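Local coordinates for uncharacterized protein (PDB 4ID2) that is of unknown function but has a beta-barrel-like fold and belongs to the DUF4738 family, at residues S47-T52 and N71-H76; Y135-I140 and Q151-L156; F38-K43 and Q119-A124; I107-V112 and S126-Q131; G25-Q30 and L64-V69. One frame throughout, in Å; residues are numbered along the deposited sequence.

Contact 1: residues S47-T52 and N71-H76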
# COMPACT_ATOMS: atom_id res chain seq x y z
N SER A 47 -14.79 20.81 -14.80
CA SER A 47 -15.26 19.68 -14.00
C SER A 47 -15.83 20.17 -12.69
O SER A 47 -15.08 20.72 -11.89
CB SER A 47 -14.12 18.71 -13.75
OG SER A 47 -14.51 17.63 -12.92
N LEU A 48 -17.13 19.99 -12.46
CA LEU A 48 -17.77 20.38 -11.21
C LEU A 48 -18.11 19.12 -10.44
O LEU A 48 -18.73 18.22 -11.00
CB LEU A 48 -19.04 21.21 -11.49
CG LEU A 48 -19.85 21.66 -10.26
CD1 LEU A 48 -19.08 22.68 -9.43
CD2 LEU A 48 -21.20 22.23 -10.67
N VAL A 49 -17.67 19.04 -9.16
CA VAL A 49 -17.95 17.90 -8.30
C VAL A 49 -18.66 18.41 -7.05
O VAL A 49 -18.21 19.38 -6.46
CB VAL A 49 -16.69 17.08 -7.95
CG1 VAL A 49 -17.07 15.87 -7.12
CG2 VAL A 49 -15.97 16.63 -9.21
N SER A 50 -19.79 17.78 -6.68
CA SER A 50 -20.58 18.19 -5.52
C SER A 50 -20.93 17.01 -4.65
O SER A 50 -21.66 16.13 -5.11
CB SER A 50 -21.88 18.87 -5.97
OG SER A 50 -21.62 20.01 -6.77
N ARG A 51 -20.45 17.00 -3.39
CA ARG A 51 -20.79 15.95 -2.44
C ARG A 51 -21.87 16.46 -1.53
O ARG A 51 -21.77 17.57 -1.01
CB ARG A 51 -19.57 15.53 -1.62
CG ARG A 51 -19.80 14.28 -0.78
CD ARG A 51 -18.62 14.05 0.13
NE ARG A 51 -18.66 14.99 1.25
CZ ARG A 51 -17.62 15.30 2.03
NH1 ARG A 51 -17.76 16.18 3.00
NH2 ARG A 51 -16.43 14.72 1.83
N THR A 52 -22.93 15.67 -1.34
CA THR A 52 -24.01 16.02 -0.43
C THR A 52 -24.45 14.76 0.29
O THR A 52 -24.32 13.66 -0.27
CB THR A 52 -25.20 16.67 -1.16
OG1 THR A 52 -25.71 15.76 -2.13
CG2 THR A 52 -24.84 18.01 -1.80
N ASN A 71 -23.09 9.48 1.48
CA ASN A 71 -23.13 10.59 0.53
C ASN A 71 -23.28 10.15 -0.91
O ASN A 71 -22.96 9.02 -1.28
CB ASN A 71 -21.82 11.40 0.62
CG ASN A 71 -21.51 11.89 2.01
OD1 ASN A 71 -22.15 12.80 2.53
ND2 ASN A 71 -20.52 11.28 2.66
N LYS A 72 -23.73 11.11 -1.74
CA LYS A 72 -23.77 10.99 -3.20
C LYS A 72 -22.82 12.05 -3.73
O LYS A 72 -22.66 13.08 -3.07
CB LYS A 72 -25.19 11.15 -3.78
CG LYS A 72 -25.82 12.53 -3.64
CD LYS A 72 -27.24 12.55 -4.21
CE LYS A 72 -27.88 13.90 -4.08
NZ LYS A 72 -29.22 13.95 -4.72
N ILE A 73 -22.19 11.81 -4.88
CA ILE A 73 -21.29 12.79 -5.48
C ILE A 73 -21.71 13.01 -6.92
O ILE A 73 -21.63 12.08 -7.71
CB ILE A 73 -19.79 12.39 -5.36
CG1 ILE A 73 -19.35 12.47 -3.88
CG2 ILE A 73 -18.93 13.33 -6.21
CD1 ILE A 73 -17.95 12.07 -3.59
N VAL A 74 -22.14 14.23 -7.27
CA VAL A 74 -22.50 14.55 -8.65
C VAL A 74 -21.24 15.06 -9.34
O VAL A 74 -20.67 16.05 -8.90
CB VAL A 74 -23.65 15.58 -8.74
CG1 VAL A 74 -23.95 15.94 -10.20
CG2 VAL A 74 -24.91 15.04 -8.06
N LEU A 75 -20.80 14.38 -10.42
CA LEU A 75 -19.65 14.79 -11.21
C LEU A 75 -20.18 15.28 -12.55
O LEU A 75 -20.75 14.49 -13.30
CB LEU A 75 -18.65 13.62 -11.37
CG LEU A 75 -17.58 13.69 -12.49
CD1 LEU A 75 -16.81 14.99 -12.48
CD2 LEU A 75 -16.57 12.56 -12.35
N HIS A 76 -20.08 16.60 -12.83
CA HIS A 76 -20.52 17.20 -14.09
C HIS A 76 -19.29 17.67 -14.88
O HIS A 76 -18.68 18.69 -14.54
CB HIS A 76 -21.49 18.37 -13.85
CG HIS A 76 -22.25 18.78 -15.08
ND1 HIS A 76 -23.25 19.73 -15.02
CD2 HIS A 76 -22.16 18.33 -16.36
CE1 HIS A 76 -23.73 19.84 -16.26
NE2 HIS A 76 -23.11 19.01 -17.09
O HOH W 1 -24.26 15.76 -4.47
O HOH W 2 -21.62 18.50 -9.68
O HOH W 3 -21.48 15.40 2.16

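Contact 2: residues Y135-I140 and Q151-L156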
# COMPACT_ATOMS: atom_id res chain seq x y z
N TYR A 135 -9.19 5.04 4.77
CA TYR A 135 -9.96 5.12 3.54
C TYR A 135 -9.31 4.29 2.44
O TYR A 135 -8.11 4.03 2.48
CB TYR A 135 -10.17 6.57 3.09
CG TYR A 135 -8.91 7.27 2.66
CD1 TYR A 135 -8.56 7.33 1.31
CD2 TYR A 135 -8.10 7.92 3.58
CE1 TYR A 135 -7.41 8.01 0.90
CE2 TYR A 135 -6.94 8.57 3.18
CZ TYR A 135 -6.60 8.63 1.84
OH TYR A 135 -5.45 9.27 1.43
N MSE A 136 -10.13 3.88 1.47
CA MSE A 136 -9.70 3.02 0.39
C MSE A 136 -9.55 3.82 -0.90
O MSE A 136 -10.52 4.38 -1.36
CB MSE A 136 -10.70 1.89 0.19
CG MSE A 136 -10.35 0.94 -0.92
SE MSE A 136 -11.73 -0.39 -1.02
CE MSE A 136 -10.80 -1.74 0.20
N PRO A 137 -8.35 3.85 -1.50
CA PRO A 137 -8.17 4.59 -2.76
C PRO A 137 -8.76 3.84 -3.95
O PRO A 137 -8.58 2.62 -4.08
CB PRO A 137 -6.65 4.74 -2.87
CG PRO A 137 -6.11 3.57 -2.14
CD PRO A 137 -7.08 3.22 -1.06
N LEU A 138 -9.51 4.55 -4.80
CA LEU A 138 -10.14 4.02 -6.02
C LEU A 138 -9.93 5.04 -7.14
O LEU A 138 -9.47 6.14 -6.86
CB LEU A 138 -11.65 3.77 -5.78
CG LEU A 138 -12.02 2.90 -4.57
CD1 LEU A 138 -13.35 3.33 -3.95
CD2 LEU A 138 -12.06 1.44 -4.95
N SER A 139 -10.28 4.70 -8.39
CA SER A 139 -10.12 5.68 -9.48
C SER A 139 -11.22 5.55 -10.54
O SER A 139 -11.78 4.47 -10.73
CB SER A 139 -8.76 5.55 -10.14
OG SER A 139 -8.55 4.23 -10.60
N ILE A 140 -11.57 6.70 -11.18
CA ILE A 140 -12.57 6.80 -12.25
C ILE A 140 -11.85 7.36 -13.45
O ILE A 140 -11.25 8.43 -13.33
CB ILE A 140 -13.77 7.72 -11.86
CG1 ILE A 140 -14.42 7.32 -10.52
CG2 ILE A 140 -14.82 7.80 -12.97
CD1 ILE A 140 -14.99 8.51 -9.81
N GLN A 151 -11.68 1.56 -11.37
CA GLN A 151 -10.56 0.69 -10.99
C GLN A 151 -10.25 0.81 -9.51
O GLN A 151 -10.46 1.86 -8.90
CB GLN A 151 -9.27 1.01 -11.79
CG GLN A 151 -9.39 1.12 -13.32
CD GLN A 151 -9.98 2.41 -13.85
OE1 GLN A 151 -10.86 2.39 -14.71
NE2 GLN A 151 -9.47 3.57 -13.43
N LYS A 152 -9.69 -0.26 -8.95
CA LYS A 152 -9.21 -0.30 -7.57
C LYS A 152 -7.73 0.01 -7.62
O LYS A 152 -7.05 -0.45 -8.53
CB LYS A 152 -9.47 -1.67 -6.94
CG LYS A 152 -9.24 -1.72 -5.43
CD LYS A 152 -9.39 -3.15 -4.91
CE LYS A 152 -9.92 -3.22 -3.50
NZ LYS A 152 -10.34 -4.60 -3.14
N VAL A 153 -7.24 0.79 -6.66
CA VAL A 153 -5.82 1.12 -6.61
C VAL A 153 -5.09 -0.07 -5.99
O VAL A 153 -5.43 -0.45 -4.87
CB VAL A 153 -5.59 2.44 -5.83
CG1 VAL A 153 -4.10 2.71 -5.60
CG2 VAL A 153 -6.26 3.61 -6.54
N ASP A 154 -4.15 -0.68 -6.74
CA ASP A 154 -3.38 -1.85 -6.29
C ASP A 154 -2.01 -1.42 -5.85
O ASP A 154 -1.66 -0.24 -5.98
CB ASP A 154 -3.28 -2.90 -7.41
CG ASP A 154 -4.61 -3.49 -7.83
OD1 ASP A 154 -5.53 -3.55 -6.99
OD2 ASP A 154 -4.70 -3.96 -8.99
N ILE A 155 -1.23 -2.35 -5.29
CA ILE A 155 0.09 -2.02 -4.78
C ILE A 155 1.14 -3.05 -5.09
O ILE A 155 0.84 -4.22 -5.29
CB ILE A 155 0.05 -1.84 -3.24
CG1 ILE A 155 -0.53 -3.09 -2.52
CG2 ILE A 155 -0.69 -0.57 -2.85
CD1 ILE A 155 0.22 -3.49 -1.27
N LEU A 156 2.38 -2.57 -5.13
CA LEU A 156 3.61 -3.33 -5.15
C LEU A 156 4.43 -2.88 -3.96
O LEU A 156 4.27 -1.75 -3.52
CB LEU A 156 4.40 -3.11 -6.45
CG LEU A 156 3.71 -3.45 -7.77
CD1 LEU A 156 4.72 -3.41 -8.90
CD2 LEU A 156 3.10 -4.84 -7.75
O HOH W 4 -7.74 0.04 -2.99

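Contact 3: residues F38-K43 and Q119-A124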
# COMPACT_ATOMS: atom_id res chain seq x y z
N PHE A 38 -9.11 22.28 -16.73
CA PHE A 38 -7.90 21.66 -17.25
C PHE A 38 -8.04 21.40 -18.75
O PHE A 38 -9.14 21.49 -19.30
CB PHE A 38 -7.62 20.34 -16.51
CG PHE A 38 -8.71 19.31 -16.66
CD1 PHE A 38 -8.70 18.41 -17.71
CD2 PHE A 38 -9.77 19.26 -15.77
CE1 PHE A 38 -9.72 17.48 -17.87
CE2 PHE A 38 -10.80 18.34 -15.93
CZ PHE A 38 -10.76 17.45 -16.97
N LYS A 39 -6.92 21.06 -19.40
CA LYS A 39 -6.87 20.74 -20.82
C LYS A 39 -6.63 19.25 -21.00
O LYS A 39 -5.89 18.65 -20.21
CB LYS A 39 -5.77 21.54 -21.53
CG LYS A 39 -6.18 22.95 -21.90
CD LYS A 39 -5.03 23.70 -22.55
CE LYS A 39 -5.36 25.15 -22.79
NZ LYS A 39 -4.15 25.94 -23.16
N PHE A 40 -7.25 18.65 -22.01
CA PHE A 40 -7.03 17.24 -22.35
C PHE A 40 -7.10 17.10 -23.87
O PHE A 40 -8.07 17.54 -24.48
CB PHE A 40 -8.04 16.33 -21.65
CG PHE A 40 -7.92 14.88 -22.04
CD1 PHE A 40 -6.71 14.22 -21.95
CD2 PHE A 40 -9.03 14.16 -22.48
CE1 PHE A 40 -6.60 12.87 -22.29
CE2 PHE A 40 -8.92 12.82 -22.82
CZ PHE A 40 -7.71 12.18 -22.73
N LYS A 41 -6.02 16.57 -24.48
CA LYS A 41 -5.88 16.45 -25.93
C LYS A 41 -6.09 17.83 -26.59
O LYS A 41 -6.69 17.94 -27.66
CB LYS A 41 -6.83 15.38 -26.50
CG LYS A 41 -6.56 13.98 -25.94
CD LYS A 41 -7.29 12.89 -26.71
CE LYS A 41 -6.80 11.51 -26.36
NZ LYS A 41 -7.47 10.46 -27.17
N GLY A 42 -5.59 18.88 -25.93
CA GLY A 42 -5.67 20.25 -26.41
C GLY A 42 -7.01 20.96 -26.32
O GLY A 42 -7.12 22.09 -26.80
N LYS A 43 -8.04 20.34 -25.69
CA LYS A 43 -9.36 20.95 -25.54
C LYS A 43 -9.59 21.30 -24.07
O LYS A 43 -9.17 20.54 -23.20
CB LYS A 43 -10.46 20.01 -26.06
CG LYS A 43 -10.47 19.85 -27.58
CD LYS A 43 -11.05 21.06 -28.31
CE LYS A 43 -11.21 20.82 -29.79
NZ LYS A 43 -11.70 22.03 -30.50
N GLN A 119 -5.33 7.16 -21.87
CA GLN A 119 -6.62 6.47 -21.74
C GLN A 119 -7.74 7.50 -21.61
O GLN A 119 -8.68 7.49 -22.40
CB GLN A 119 -6.64 5.51 -20.53
CG GLN A 119 -6.05 4.13 -20.83
CD GLN A 119 -4.57 4.14 -21.12
OE1 GLN A 119 -3.81 4.97 -20.61
NE2 GLN A 119 -4.11 3.18 -21.92
N GLY A 120 -7.61 8.39 -20.64
CA GLY A 120 -8.59 9.44 -20.41
C GLY A 120 -8.30 10.33 -19.22
O GLY A 120 -7.16 10.39 -18.74
N ILE A 121 -9.33 11.02 -18.75
CA ILE A 121 -9.29 11.93 -17.62
C ILE A 121 -9.44 11.07 -16.37
O ILE A 121 -10.46 10.42 -16.23
CB ILE A 121 -10.42 12.98 -17.74
CG1 ILE A 121 -10.27 13.79 -19.06
CG2 ILE A 121 -10.44 13.93 -16.53
CD1 ILE A 121 -11.50 14.44 -19.51
N VAL A 122 -8.44 11.07 -15.47
CA VAL A 122 -8.46 10.24 -14.27
C VAL A 122 -8.86 11.05 -13.05
O VAL A 122 -8.30 12.13 -12.81
CB VAL A 122 -7.09 9.56 -14.06
CG1 VAL A 122 -7.10 8.69 -12.80
CG2 VAL A 122 -6.70 8.73 -15.28
N TYR A 123 -9.79 10.50 -12.26
CA TYR A 123 -10.25 11.07 -11.00
C TYR A 123 -9.85 10.17 -9.87
O TYR A 123 -9.98 8.95 -10.00
CB TYR A 123 -11.77 11.24 -10.97
CG TYR A 123 -12.29 12.37 -11.82
CD1 TYR A 123 -12.39 12.24 -13.20
CD2 TYR A 123 -12.69 13.57 -11.25
CE1 TYR A 123 -12.83 13.30 -14.00
CE2 TYR A 123 -13.13 14.63 -12.04
CZ TYR A 123 -13.23 14.48 -13.41
OH TYR A 123 -13.67 15.52 -14.19
N ALA A 124 -9.37 10.73 -8.76
CA ALA A 124 -9.07 9.94 -7.58
C ALA A 124 -10.35 9.85 -6.80
O ALA A 124 -11.05 10.86 -6.68
CB ALA A 124 -7.97 10.60 -6.75
O HOH W 5 -9.63 9.75 -24.51

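Contact 4: residues I107-V112 and S126-Q131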
# COMPACT_ATOMS: atom_id res chain seq x y z
N ILE A 107 -18.28 4.87 3.72
CA ILE A 107 -19.09 5.96 3.15
C ILE A 107 -18.31 6.64 2.02
O ILE A 107 -17.10 6.81 2.13
CB ILE A 107 -19.56 6.99 4.21
CG1 ILE A 107 -18.41 7.61 4.99
CG2 ILE A 107 -20.58 6.35 5.15
CD1 ILE A 107 -18.81 8.80 5.84
N LEU A 108 -19.02 7.05 0.93
CA LEU A 108 -18.37 7.75 -0.18
C LEU A 108 -17.85 9.08 0.34
O LEU A 108 -18.63 9.89 0.84
CB LEU A 108 -19.35 7.95 -1.36
CG LEU A 108 -18.76 8.62 -2.62
CD1 LEU A 108 -17.61 7.79 -3.20
CD2 LEU A 108 -19.81 8.85 -3.67
N GLU A 109 -16.54 9.28 0.28
CA GLU A 109 -15.89 10.46 0.83
C GLU A 109 -15.63 11.53 -0.21
O GLU A 109 -15.80 12.70 0.10
CB GLU A 109 -14.54 10.06 1.46
CG GLU A 109 -13.89 11.16 2.30
CD GLU A 109 -12.50 10.86 2.83
OE1 GLU A 109 -11.74 10.14 2.15
OE2 GLU A 109 -12.16 11.39 3.91
N GLY A 110 -15.11 11.15 -1.37
CA GLY A 110 -14.75 12.15 -2.36
C GLY A 110 -14.36 11.60 -3.71
O GLY A 110 -13.99 10.43 -3.85
N ILE A 111 -14.49 12.46 -4.74
CA ILE A 111 -14.10 12.21 -6.13
C ILE A 111 -13.38 13.49 -6.54
O ILE A 111 -13.96 14.57 -6.42
CB ILE A 111 -15.28 11.80 -7.05
CG1 ILE A 111 -15.84 10.41 -6.64
CG2 ILE A 111 -14.83 11.79 -8.51
CD1 ILE A 111 -17.20 9.99 -7.26
N VAL A 112 -12.11 13.36 -6.93
CA VAL A 112 -11.19 14.48 -7.16
C VAL A 112 -10.49 14.39 -8.50
O VAL A 112 -9.85 13.37 -8.74
CB VAL A 112 -10.15 14.36 -5.99
CG1 VAL A 112 -8.89 15.19 -6.25
CG2 VAL A 112 -10.78 14.68 -4.64
N SER A 126 -12.46 8.00 -3.28
CA SER A 126 -12.24 7.33 -2.01
C SER A 126 -13.53 7.09 -1.23
O SER A 126 -14.44 7.91 -1.26
CB SER A 126 -11.28 8.14 -1.14
OG SER A 126 -11.74 9.47 -0.95
N VAL A 127 -13.56 5.95 -0.52
CA VAL A 127 -14.61 5.57 0.42
C VAL A 127 -13.89 5.47 1.77
O VAL A 127 -12.76 4.97 1.81
CB VAL A 127 -15.40 4.28 0.04
CG1 VAL A 127 -16.08 4.44 -1.31
CG2 VAL A 127 -14.53 3.03 0.06
N CYS A 128 -14.48 6.00 2.85
CA CYS A 128 -13.83 6.02 4.16
C CYS A 128 -14.69 5.33 5.21
O CYS A 128 -15.89 5.16 5.03
CB CYS A 128 -13.53 7.46 4.56
SG CYS A 128 -14.96 8.38 5.18
N TYR A 129 -14.05 4.95 6.33
CA TYR A 129 -14.71 4.29 7.45
C TYR A 129 -15.00 5.34 8.51
O TYR A 129 -14.06 5.96 9.00
CB TYR A 129 -13.85 3.15 7.98
CG TYR A 129 -13.70 2.08 6.93
CD1 TYR A 129 -14.72 1.16 6.71
CD2 TYR A 129 -12.67 2.13 6.00
CE1 TYR A 129 -14.66 0.25 5.66
CE2 TYR A 129 -12.60 1.24 4.94
CZ TYR A 129 -13.59 0.28 4.78
OH TYR A 129 -13.53 -0.59 3.72
N PRO A 130 -16.29 5.60 8.83
CA PRO A 130 -16.60 6.66 9.82
C PRO A 130 -15.87 6.53 11.16
O PRO A 130 -15.57 5.42 11.61
CB PRO A 130 -18.11 6.51 10.02
CG PRO A 130 -18.61 5.88 8.80
CD PRO A 130 -17.52 4.99 8.30
N GLN A 131 -15.58 7.70 11.79
CA GLN A 131 -14.90 7.84 13.09
C GLN A 131 -13.42 7.38 13.05
O GLN A 131 -12.83 7.13 14.11
CB GLN A 131 -15.66 7.10 14.22

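Contact 5: residues G25-Q30 and L64-V69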
# COMPACT_ATOMS: atom_id res chain seq x y z
N GLY A 25 -26.88 10.53 18.04
CA GLY A 25 -27.79 10.92 16.98
C GLY A 25 -27.33 10.51 15.59
O GLY A 25 -26.36 9.76 15.43
N LEU A 26 -28.03 11.03 14.56
CA LEU A 26 -27.75 10.74 13.15
C LEU A 26 -26.69 11.71 12.58
O LEU A 26 -27.01 12.85 12.21
CB LEU A 26 -29.07 10.83 12.36
CG LEU A 26 -29.06 10.36 10.91
CD1 LEU A 26 -28.76 8.87 10.81
CD2 LEU A 26 -30.39 10.66 10.24
N GLN A 27 -25.42 11.26 12.51
CA GLN A 27 -24.30 12.07 12.03
C GLN A 27 -24.27 12.19 10.51
O GLN A 27 -24.54 11.22 9.81
CB GLN A 27 -22.94 11.49 12.50
CG GLN A 27 -22.47 12.01 13.86
CD GLN A 27 -23.29 11.48 15.00
OE1 GLN A 27 -23.05 10.38 15.51
NE2 GLN A 27 -24.29 12.24 15.44
N ARG A 28 -23.90 13.37 10.00
CA ARG A 28 -23.77 13.60 8.56
C ARG A 28 -22.60 14.53 8.24
O ARG A 28 -22.24 15.38 9.05
CB ARG A 28 -25.08 14.12 7.95
CG ARG A 28 -25.57 15.46 8.47
CD ARG A 28 -26.87 15.83 7.76
NE ARG A 28 -27.96 14.91 8.11
CZ ARG A 28 -29.13 14.82 7.47
NH1 ARG A 28 -29.38 15.59 6.41
NH2 ARG A 28 -30.05 13.95 7.87
N MSE A 29 -22.00 14.32 7.07
CA MSE A 29 -20.83 15.09 6.61
C MSE A 29 -21.25 16.40 5.95
O MSE A 29 -22.35 16.51 5.41
CB MSE A 29 -19.98 14.27 5.63
CG MSE A 29 -19.21 13.16 6.32
SE MSE A 29 -18.07 12.21 5.08
CE MSE A 29 -16.45 13.32 5.09
N GLN A 30 -20.35 17.39 5.98
CA GLN A 30 -20.59 18.70 5.37
C GLN A 30 -20.64 18.59 3.85
O GLN A 30 -20.07 17.65 3.28
CB GLN A 30 -19.49 19.70 5.80
N LEU A 64 -18.74 1.42 17.45
CA LEU A 64 -19.16 2.20 18.63
C LEU A 64 -20.70 2.30 18.77
O LEU A 64 -21.20 2.37 19.89
CB LEU A 64 -18.57 3.62 18.58
N GLY A 65 -21.42 2.32 17.64
CA GLY A 65 -22.87 2.42 17.61
C GLY A 65 -23.41 3.70 16.99
O GLY A 65 -24.63 3.86 16.91
N ASP A 66 -22.53 4.63 16.56
CA ASP A 66 -22.94 5.89 15.93
C ASP A 66 -23.35 5.64 14.48
O ASP A 66 -22.56 5.09 13.72
CB ASP A 66 -21.81 6.94 15.98
CG ASP A 66 -21.39 7.38 17.37
OD1 ASP A 66 -22.23 7.30 18.30
OD2 ASP A 66 -20.25 7.86 17.52
N THR A 67 -24.57 6.05 14.09
CA THR A 67 -25.07 5.87 12.73
C THR A 67 -24.71 7.09 11.87
O THR A 67 -24.96 8.22 12.27
CB THR A 67 -26.59 5.62 12.75
OG1 THR A 67 -27.21 6.53 13.66
CG2 THR A 67 -26.92 4.20 13.16
N TYR A 68 -24.14 6.84 10.68
CA TYR A 68 -23.73 7.88 9.74
C TYR A 68 -24.54 7.79 8.45
O TYR A 68 -24.74 6.68 7.94
CB TYR A 68 -22.23 7.75 9.41
CG TYR A 68 -21.34 7.92 10.62
CD1 TYR A 68 -21.08 6.86 11.48
CD2 TYR A 68 -20.75 9.15 10.90
CE1 TYR A 68 -20.26 7.02 12.60
CE2 TYR A 68 -19.91 9.32 12.01
CZ TYR A 68 -19.68 8.25 12.86
OH TYR A 68 -18.87 8.38 13.97
N VAL A 69 -25.00 8.93 7.90
CA VAL A 69 -25.71 8.95 6.62
C VAL A 69 -24.63 8.98 5.52
O VAL A 69 -23.62 9.69 5.65
CB VAL A 69 -26.74 10.11 6.49
CG1 VAL A 69 -26.07 11.44 6.24
CG2 VAL A 69 -27.74 9.83 5.39
O HOH W 6 -23.17 12.43 5.32

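Contact 1: residues S47-T52 and N71-H76
Six backbone hydrogen bonds zip segment 47-52 to segment 71-76 in antiparallel register, two each for the pairs Leu-48/His-76, Ser-50/Val-74 and Thr-52/Lys-72. The straightest runs from Leu-48 N to His-76 O (2.9 Å, 177° at the hydrogen). Between them lie the non-hydrogen-bonded pairs Val-49/Leu-75 and Arg-51/Ile-73, where CA-H groups close on carbonyls, as Val-49 CA does on Val-74 O at 3.3 Å. Apolar contact belongs to the face of Val-49, Arg-51, Ile-73 and Leu-75. Val-49 CG1, anti to its backbone N in the conformer given, lies 3.3 Å from Ile-73 CG2, tighter than usual for two carbons, while Val-49 CG2 meets Leu-75 CD1 at 3.8 Å. Arg-51 lays CG across Ile-73 CG1 (3.6 Å), and its guanidinium plane is tilted 28° from the Asn-71 amide. Water bridges add to the polar part: one water accepts from Arg-51 NE and donates to Asn-71 OD1, and another donates to Ser-50 O at 2.7 Å and bonds Thr-52 OG1. On the Thr-52 face, the extended Lys-72 chain runs beside OG1. Strand 33-40 flanks segment 47-52 and strand 82-89 flanks segment 71-76, while Arg-51 and Asn-71 reach carbonyls of Glu-109 and Leu-108 on strand 107-116.

Contact 2: residues Y135-I140 and Q151-L156
Ser-139 holds OG in the crowded position between its backbone N and carbonyl carbon (chi1 56°), which swings the hydroxyl to the Gln-151 backbone, where it makes a weak hydrogen bond to Gln-151 O. Val-153 sets CG2 anti to its carbonyl carbon (CG1 at chi1 172°) and so lays CB and CG2 against the Pro-137 ring, the two side chains crossing at about a right angle with Val-153 CG2 3.9 Å from Pro-137 CB. The backbone grip is short: Ser-139 N gives to Gln-151 O at 2.9 Å and Gln-151 N returns to Ser-139 O at 3.0 Å, both in the carbonyl plane. These strands form the last beta hairpin of the four-stranded antiparallel sheet, and they splay apart beyond Leu-138/Lys-152. There the Val-153 N to Pro-137 O bond is weak at 3.4 Å, and a water donates to both Pro-137 O (2.9 Å) and Val-153 O. Selenomethionine Met-136, straight until chi3, brings CE obliquely to Lys-152 CE at 4.1 Å. Leu-138 packs on Phe-94 and Val-98. Past the divergence, residues 154-156 pair antiparallel with a strand of the third subunit, which carries the sheet across the interface, and Pro-137 also packs on Glu-157 of the second subunit.

Contact 3: residues F38-K43 and Q119-A124
Phe-40 lays the CD2 side of its ring along Ile-121, with CD2 3.7 Å from Ile-121 CG1, and its tip CZ reaches Gly-120 CA, also at 3.7 Å. The ring gets there with CG anti to the backbone N (chi1 176°). Lys-41 CG sits over the centre of one of its faces, 3.7 Å above the plane. Phe-38, two residues earlier and so also directed at segment 119-124, takes the crowded position between its backbone N and carbonyl carbon (chi1 61°) and touches Ile-121 CG2 with CZ at 3.6 Å. Ile-121 CD1 lies in the plane of the Phe-38 ring, at its edge; both rings thus bear on the one isoleucine. The contact is apolar, and no hydrogen bond links the segments directly. At the exposed end, a water donates to Gln-119 O and accepts a weak bond from Lys-41 NZ. A type I' turn from Phe-40 to Lys-43 closes the hairpin of strands 33-40 and 43-53, with paired bonds between Phe-40 and Lys-43. Side chains join two sheets here, the axes of 38-40 and 121-124 coming no nearer than 9.9 Å. Tyr-113 of strand 107-116 stacks on Phe-38, Tyr-45 of strand 43-53 packs on Ile-121, and Leu-77 of strand 67-79 also meets Ile-121.

Contact 4: residues I107-V112 and S126-Q131
Ile-107 and Cys-128 exchange two backbone bonds, the shorter being Ile-107 N to Cys-128 O at 2.7 Å, and both lie in the carbonyl plane. They hold one side of a classic beta bulge in the antiparallel hairpin of strands 107-116 and 121-128; on the other side, Ser-126 N gives to Gly-110 O. At the bulge itself Ser-126 O accepts from two successive amides, Glu-109 N at 2.9 Å and, weakly, Gly-110 N at 3.3 Å. Its geometry comes from Glu-109, whose psi of -47° departs from the extended values around it and shifts the register by one. The bulge turns Glu-109 toward segment 126-131. With CG anti to the backbone N and the chain extended, its carboxylate passes beside Cys-128 CB, and Glu-109 OE1 comes 3.2 Å from Ser-126 OG; OE2 forms a salt bridge with Lys-115 of the fourth subunit. Tyr-135 of the next strand covers this face at Glu-109, Ser-126 and Cys-128. The opposite face carries Leu-108 and Val-127, crossing at about a right angle. Toward the hairpin's open end, Ile-107 points CD1 at the Pro-130 ring, tip to tip. Ile-107 CG1, in the crowded position between backbone N and carbonyl carbon, packs 3.5 Å from Cys-128 SG.

Contact 5: residues G25-Q30 and L64-V69
A short parallel beta pairing at the N-terminal edge of the mixed sheet joins segment 25-30 to the start of strand 67-79. Gln-27 is gripped through both its backbone polar groups: its N gives to Thr-67 O at 3.1 Å, and its O accepts from Val-69 N at 3.0 Å. The second bond is the straighter (165° at the hydrogen), and both lie nearly along the C=O axis. Tyr-68 CA also turns its hydrogen to Gln-27 O. Packing is densest around this residue and its successor. Gln-27 CB comes obliquely to the Tyr-68 ring, 3.6 Å from Tyr-68 CD2, while the Gln-27 amide, after a bend at chi2, stands almost perpendicular to the ring. Val-69, the buried member, puts CG1 in the crowded position between backbone N and carbonyl carbon (chi1 76°), which presses it on Arg-28 CB. Pro-130 and Gln-131 pack on the Tyr-68 ring, tying this edge to the loop after strand 121-128. Arg-28 directs its guanidinium to a salt bridge with Asp-55.

The Gly-25 end is loose. Exposed Leu-26 meets Thr-67 only lightly, Leu-26 CD1 lying 4.0 Å from Thr-67 OG1, and at Gly-25 and Asp-66 the chains have spread to 7.1 Å between CA atoms. At the opposite end, past Val-69, one water bridges the segments, accepting from Met-29 N and donating to Val-69 O, each at 2.8 Å.

From the N terminus, contact 5 comes first, its residues 25-30 waiting for 64-69 to close a loop that contains the first hairpin. Contact 3 opens next at 38-43 and is completed at 119-124, so it crosses contact 5 and encloses contact 1, which closes between 47-52 and 71-76; contacts 1 and 5 also cross, sharing strand 67-79. Contact 4 opens at 107-112 inside the span of contact 3 and closes after it, at 126-131. Contact 2 follows in series as the last hairpin. Contacts 1 and 5 build the mixed sheet, contacts 2 and 4 the four-stranded antiparallel one, and contact 3 joins the two, with Tyr-123 OH meeting Ser-47 OG.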